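PDB 2OQG: possible transcriptional regulator, ArsR family protein from Rhodococcus sp., which probably acts as a winged-helix DNA-binding transcription factor of the ArsR type. Local coordinates for residues Phe15-Asp20 with Gln59-Val64; Trp24-Glu29 with Ala52-Ala57. One frame throughout, in Å; residues are numbered along the deposited sequence. Where two conformers were deposited one is given.

In the fold
From the N terminus, helix 5-17 leads into a turn and then helix 21-32. Helix 37-43 follows, and then helix 48-60, the two-stranded wing and the long helix 80-107. Contact 1 joins the end of helix 5-17 to the end of helix 48-60 and closes a large, mostly helical loop. Contact 2 lies nested inside that loop, closes the shorter loop that holds helix 37-43 and packs helix 21-32 against helix 48-60. The two centres are about 8 Å apart. They meet directly: the Leu18 O probably accepts a hydrogen bond from Trp24 NE1, and Leu27 packs on Leu18 and Val64. Together they tie three helices and the start of the wing into one core.

Contact 1. Residues Phe15-Asp20 with Gln59-Val64; sequences FAALSD and QACGLV
Leu63 reaches from the turn after helix 48-60 to meet Ala17, the last residue of helix 5-17, and Leu18 just after it. Its CD1 methyl does the touching. That one methyl lies 3.7 Å from Leu18 CD2 and 3.9 Å from Ala17 CB. The Leu18 and Leu63 side chains cross obliquely. Beside them, Cys61 SG sits 3.9 Å from Ala17 CB. The sulfur is turned between its own backbone N and carbonyl carbon (chi1 72°), and this brings it up to the alanine methyl. The four touching residues are all buried. Leu82 of helix 80-107 packs on both leucines, and Leu58 covers Ala17 and Leu63.

The backbone sets up this meeting. Gly62, with positive phi, is the C-prime residue of a Schellman motif that ends helix 48-60 just before wing strand 64-69. Its N bonds to Gln59 O at 3.1 Å, and Leu63 N bonds to Leu58 O. The reversal presents Cys61 and Leu63 to the same partner, Ala17.

The Ser19 end of segment 15-20 is looser. It lies away from segment 59-64, is partly exposed and borders the second subunit. Ser19 N bonds to Ala16 O at 3.1 Å in the turn that follows helix 5-17. Ser19 also packs on Ala16 of the second subunit, and Leu18 on Phe15 of that subunit. Asp20 then caps the next helix through OD2, which accepts from Arg23 N.

Across the two segments, the atoms that meet are aliphatic carbons and a sulfur. The contact therefore rests on burial of apolar surface. The carbonyls of Ala16, Ala17 and Leu18 are instead bonded by Arg23 and Trp24 of helix 21-32.

Contact 2. Residues Trp24-Glu29 with Ala52-Ala57; sequences WEILTE and AKHLNA
Ile26 and Leu55 are the closest backbone pair of these two helical segments, with their CA atoms 8.4 Å apart. Ile26 points toward the other helix, bridges the two at this point and carries the contact with both its branches. With CG1 beside the backbone N (chi1 -66°) and CG2 anti to it, the long branch is aimed at His54 and the methyl at Leu55. CD1 at the end of the long branch meets His54 CB at 3.7 Å. It also approaches the imidazole obliquely, 4.0 Å from His54 CD2. The Ile26 and His54 side chains cross at about a right angle. The CG2 methyl meets Leu55 CD2 at 4.0 Å.

His54 thus offers its carbon atoms to Ile26, while its ND1 is hydrogen-bonded to Arg23 NH1.

The surroundings extend this apolar core. Leu40 of helix 37-43 and Leu44 in the following loop pack on Ile26. Leu55 touches Ala37 of helix 37-43, Leu30 of helix 21-32 and Tyr75 of strand 72-77. Helices 37-43 and 48-60 fit the helix-turn-helix of a winged-helix domain. The contact packs helix 21-32 onto the second of these, with helix 37-43 and the wing alongside.

Contact 1. Residues Phe15-Asp20 with Gln59-Val64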
loop_
_atom_site.group_PDB
_atom_site.type_symbol
_atom_site.label_atom_id
_atom_site.label_comp_id
_atom_site.label_asym_id
_atom_site.label_seq_id
_atom_site.Cartn_x
_atom_site.Cartn_y
_atom_site.Cartn_z
ATOM N N PHE A 15 -4.245 -17.062 -19.729
ATOM C CA PHE A 15 -4.952 -16.948 -20.998
ATOM C C PHE A 15 -6.450 -16.781 -20.731
ATOM O O PHE A 15 -7.112 -15.934 -21.343
ATOM C CB PHE A 15 -4.777 -18.162 -21.890
ATOM C CG PHE A 15 -3.352 -18.474 -22.284
ATOM C CD1 PHE A 15 -2.355 -17.483 -22.294
ATOM C CD2 PHE A 15 -3.004 -19.771 -22.761
ATOM C CE1 PHE A 15 -1.061 -17.765 -22.793
ATOM C CE2 PHE A 15 -1.694 -20.083 -23.178
ATOM C CZ PHE A 15 -0.723 -19.032 -23.201
ATOM N N ALA A 16 -6.997 -17.598 -19.841
ATOM C CA ALA A 16 -8.443 -17.509 -19.553
ATOM C C ALA A 16 -8.779 -16.094 -19.017
ATOM O O ALA A 16 -9.796 -15.475 -19.397
ATOM C CB ALA A 16 -8.827 -18.529 -18.542
ATOM N N ALA A 17 -7.930 -15.583 -18.122
ATOM C CA ALA A 17 -8.203 -14.293 -17.501
ATOM C C ALA A 17 -8.240 -13.207 -18.586
ATOM O O ALA A 17 -9.115 -12.345 -18.571
ATOM C CB ALA A 17 -7.194 -13.985 -16.426
ATOM N N LEU A 18 -7.305 -13.307 -19.535
ATOM C CA LEU A 18 -7.119 -12.264 -20.556
ATOM C C LEU A 18 -8.090 -12.485 -21.770
ATOM O O LEU A 18 -8.022 -11.764 -22.752
ATOM C CB LEU A 18 -5.672 -12.312 -21.033
ATOM C CG LEU A 18 -4.631 -11.945 -19.974
ATOM C CD1 LEU A 18 -3.218 -11.804 -20.584
ATOM C CD2 LEU A 18 -5.009 -10.629 -19.267
ATOM N N SER A 19 -8.965 -13.492 -21.697
ATOM C CA SER A 19 -9.826 -13.787 -22.826
ATOM C C SER A 19 -11.129 -12.985 -22.763
ATOM O O SER A 19 -11.988 -13.134 -23.648
ATOM C CB SER A 19 -10.196 -15.260 -22.815
ATOM O OG SER A 19 -11.095 -15.540 -21.746
ATOM N N ASP A 20 -11.246 -12.133 -21.737
ATOM C CA ASP A 20 -12.481 -11.377 -21.469
ATOM C C ASP A 20 -12.260 -9.887 -21.522
ATOM O O ASP A 20 -11.439 -9.388 -20.787
ATOM C CB ASP A 20 -12.966 -11.749 -20.091
ATOM C CG ASP A 20 -14.276 -11.104 -19.756
ATOM O OD1 ASP A 20 -15.305 -11.611 -20.202
ATOM O OD2 ASP A 20 -14.267 -10.080 -19.045
ATOM N N GLN A 59 -6.507 -12.070 -9.258
ATOM C CA GLN A 59 -5.500 -12.258 -8.205
ATOM C C GLN A 59 -4.955 -13.674 -8.218
ATOM O O GLN A 59 -3.745 -13.891 -7.982
ATOM C CB GLN A 59 -6.104 -11.952 -6.826
ATOM C CG GLN A 59 -6.590 -10.554 -6.682
ATOM C CD GLN A 59 -7.254 -10.318 -5.331
ATOM O OE1 GLN A 59 -6.605 -10.045 -4.332
ATOM N NE2 GLN A 59 -8.547 -10.488 -5.304
ATOM N N ALA A 60 -5.831 -14.646 -8.511
ATOM C CA ALA A 60 -5.408 -16.045 -8.433
ATOM C C ALA A 60 -4.355 -16.373 -9.465
ATOM O O ALA A 60 -3.599 -17.307 -9.283
ATOM C CB ALA A 60 -6.635 -17.023 -8.596
ATOM N N CYS A 61 -4.361 -15.676 -10.595
ATOM C CA CYS A 61 -3.385 -15.999 -11.636
ATOM C C CYS A 61 -2.269 -14.957 -11.637
ATOM O O CYS A 61 -1.387 -15.002 -12.505
ATOM C CB CYS A 61 -4.094 -16.111 -12.992
ATOM S SG CYS A 61 -4.613 -14.555 -13.595
ATOM N N GLY A 62 -2.265 -14.063 -10.646
ATOM C CA GLY A 62 -1.141 -13.150 -10.447
ATOM C C GLY A 62 -1.182 -11.844 -11.218
ATOM O O GLY A 62 -0.204 -11.073 -11.213
ATOM N N LEU A 63 -2.307 -11.552 -11.855
ATOM C CA LEU A 63 -2.405 -10.311 -12.653
ATOM C C LEU A 63 -2.764 -9.079 -11.841
ATOM O O LEU A 63 -2.583 -7.909 -12.283
ATOM C CB LEU A 63 -3.460 -10.491 -13.760
ATOM C CG LEU A 63 -2.972 -11.394 -14.903
ATOM C CD1 LEU A 63 -4.114 -11.757 -15.815
ATOM C CD2 LEU A 63 -1.918 -10.629 -15.717
ATOM N N VAL A 64 -3.311 -9.337 -10.655
ATOM C CA VAL A 64 -3.749 -8.278 -9.701
ATOM C C VAL A 64 -3.313 -8.638 -8.312
ATOM O O VAL A 64 -3.299 -9.852 -7.930
ATOM C CB VAL A 64 -5.323 -8.089 -9.761
ATOM C CG1 VAL A 64 -5.849 -7.313 -8.613
ATOM C CG2 VAL A 64 -5.705 -7.509 -11.116
#

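Contact 2. Residues Trp24-Glu29 with Ala52-Ala57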
loop_
_atom_site.group_PDB
_atom_site.type_symbol
_atom_site.label_atom_id
_atom_site.label_comp_id
_atom_site.label_asym_id
_atom_site.label_seq_id
_atom_site.Cartn_x
_atom_site.Cartn_y
_atom_site.Cartn_z
ATOM N N TRP A 24 -10.064 -6.959 -19.202
ATOM C CA TRP A 24 -9.112 -5.952 -19.713
ATOM C C TRP A 24 -9.484 -4.549 -19.254
ATOM O O TRP A 24 -8.605 -3.735 -18.959
ATOM C CB TRP A 24 -9.013 -5.994 -21.240
ATOM C CG TRP A 24 -8.043 -7.089 -21.717
ATOM C CD1 TRP A 24 -8.364 -8.291 -22.316
ATOM C CD2 TRP A 24 -6.611 -7.066 -21.604
ATOM N NE1 TRP A 24 -7.225 -9.012 -22.569
ATOM C CE2 TRP A 24 -6.125 -8.275 -22.181
ATOM C CE3 TRP A 24 -5.703 -6.159 -21.057
ATOM C CZ2 TRP A 24 -4.758 -8.603 -22.201
ATOM C CZ3 TRP A 24 -4.347 -6.451 -21.115
ATOM C CH2 TRP A 24 -3.880 -7.666 -21.695
ATOM N N GLU A 25 -10.785 -4.278 -19.220
ATOM C CA GLU A 25 -11.322 -2.980 -18.746
ATOM C C GLU A 25 -10.914 -2.764 -17.282
ATOM O O GLU A 25 -10.521 -1.657 -16.888
ATOM C CB GLU A 25 -12.862 -2.909 -18.857
ATOM C CG GLU A 25 -13.486 -3.491 -20.137
ATOM C CD GLU A 25 -13.279 -2.619 -21.363
ATOM O OE1 GLU A 25 -13.037 -1.401 -21.203
ATOM O OE2 GLU A 25 -13.373 -3.145 -22.499
ATOM N N ILE A 26 -11.022 -3.824 -16.474
ATOM C CA ILE A 26 -10.629 -3.759 -15.058
ATOM C C ILE A 26 -9.126 -3.579 -14.935
ATOM O O ILE A 26 -8.650 -2.731 -14.166
ATOM C CB ILE A 26 -11.138 -5.022 -14.284
ATOM C CG1 ILE A 26 -12.678 -5.056 -14.220
ATOM C CG2 ILE A 26 -10.423 -5.199 -12.911
ATOM C CD1 ILE A 26 -13.223 -6.362 -13.695
ATOM N N LEU A 27 -8.374 -4.375 -15.693
ATOM C CA LEU A 27 -6.917 -4.315 -15.611
ATOM C C LEU A 27 -6.433 -2.916 -15.975
ATOM O O LEU A 27 -5.526 -2.386 -15.328
ATOM C CB LEU A 27 -6.242 -5.346 -16.556
ATOM C CG LEU A 27 -6.316 -6.754 -15.957
ATOM C CD1 LEU A 27 -5.853 -7.797 -16.998
ATOM C CD2 LEU A 27 -5.430 -6.956 -14.693
ATOM N N THR A 28 -7.029 -2.335 -17.020
ATOM C CA THR A 28 -6.602 -1.024 -17.482
ATOM C C THR A 28 -6.840 0.028 -16.386
ATOM O O THR A 28 -5.955 0.881 -16.098
ATOM C CB THR A 28 -7.343 -0.675 -18.757
ATOM O OG1 THR A 28 -6.962 -1.633 -19.748
ATOM C CG2 THR A 28 -6.939 0.709 -19.239
ATOM N N GLU A 29 -8.011 -0.048 -15.768
ATOM C CA GLU A 29 -8.277 0.818 -14.618
ATOM C C GLU A 29 -7.237 0.642 -13.510
ATOM O O GLU A 29 -6.654 1.630 -13.017
ATOM C CB GLU A 29 -9.682 0.555 -14.062
ATOM C CG GLU A 29 -10.810 1.275 -14.820
ATOM C CD GLU A 29 -10.638 2.833 -14.835
ATOM O OE1 GLU A 29 -10.194 3.413 -13.816
ATOM O OE2 GLU A 29 -10.910 3.479 -15.878
ATOM N N ALA A 52 -16.195 -8.670 -8.013
ATOM C CA ALA A 52 -15.502 -9.525 -7.002
ATOM C C ALA A 52 -14.961 -10.800 -7.626
ATOM O O ALA A 52 -13.802 -11.186 -7.353
ATOM C CB ALA A 52 -16.437 -9.851 -5.850
ATOM N N LYS A 53 -15.781 -11.450 -8.461
ATOM C CA LYS A 53 -15.403 -12.701 -9.099
ATOM C C LYS A 53 -14.241 -12.478 -10.066
ATOM O O LYS A 53 -13.283 -13.265 -10.080
ATOM C CB LYS A 53 -16.586 -13.312 -9.876
ATOM C CG LYS A 53 -17.604 -13.975 -8.959
ATOM C CD LYS A 53 -18.700 -14.641 -9.769
ATOM C CE LYS A 53 -19.954 -13.818 -9.713
ATOM N NZ LYS A 53 -20.517 -13.923 -8.331
ATOM N N HIS A 54 -14.339 -11.425 -10.886
ATOM C CA HIS A 54 -13.247 -11.072 -11.819
ATOM C C HIS A 54 -11.972 -10.790 -11.011
ATOM O O HIS A 54 -10.891 -11.242 -11.430
ATOM C CB HIS A 54 -13.615 -9.847 -12.617
ATOM C CG HIS A 54 -14.613 -10.087 -13.710
ATOM N ND1 HIS A 54 -14.507 -11.117 -14.621
ATOM C CD2 HIS A 54 -15.747 -9.412 -14.039
ATOM C CE1 HIS A 54 -15.526 -11.069 -15.465
ATOM N NE2 HIS A 54 -16.291 -10.040 -15.133
ATOM N N LEU A 55 -12.081 -10.012 -9.929
ATOM C CA LEU A 55 -10.892 -9.681 -9.123
ATOM C C LEU A 55 -10.248 -10.932 -8.542
ATOM O O LEU A 55 -9.025 -11.072 -8.535
ATOM C CB LEU A 55 -11.183 -8.700 -8.035
ATOM C CG LEU A 55 -11.476 -7.298 -8.527
ATOM C CD1 LEU A 55 -12.071 -6.515 -7.350
ATOM C CD2 LEU A 55 -10.196 -6.593 -9.151
ATOM N N ASN A 56 -11.080 -11.857 -8.073
ATOM C CA ASN A 56 -10.539 -13.101 -7.471
ATOM C C ASN A 56 -9.782 -13.873 -8.543
ATOM O O ASN A 56 -8.680 -14.419 -8.272
ATOM C CB ASN A 56 -11.678 -13.955 -6.855
ATOM C CG ASN A 56 -12.269 -13.298 -5.631
ATOM O OD1 ASN A 56 -11.667 -12.377 -5.082
ATOM N ND2 ASN A 56 -13.468 -13.750 -5.195
ATOM N N ALA A 57 -10.357 -13.928 -9.746
ATOM C CA ALA A 57 -9.721 -14.684 -10.853
ATOM C C ALA A 57 -8.409 -14.010 -11.210
ATOM O O ALA A 57 -7.358 -14.702 -11.383
ATOM C CB ALA A 57 -10.624 -14.753 -12.053
#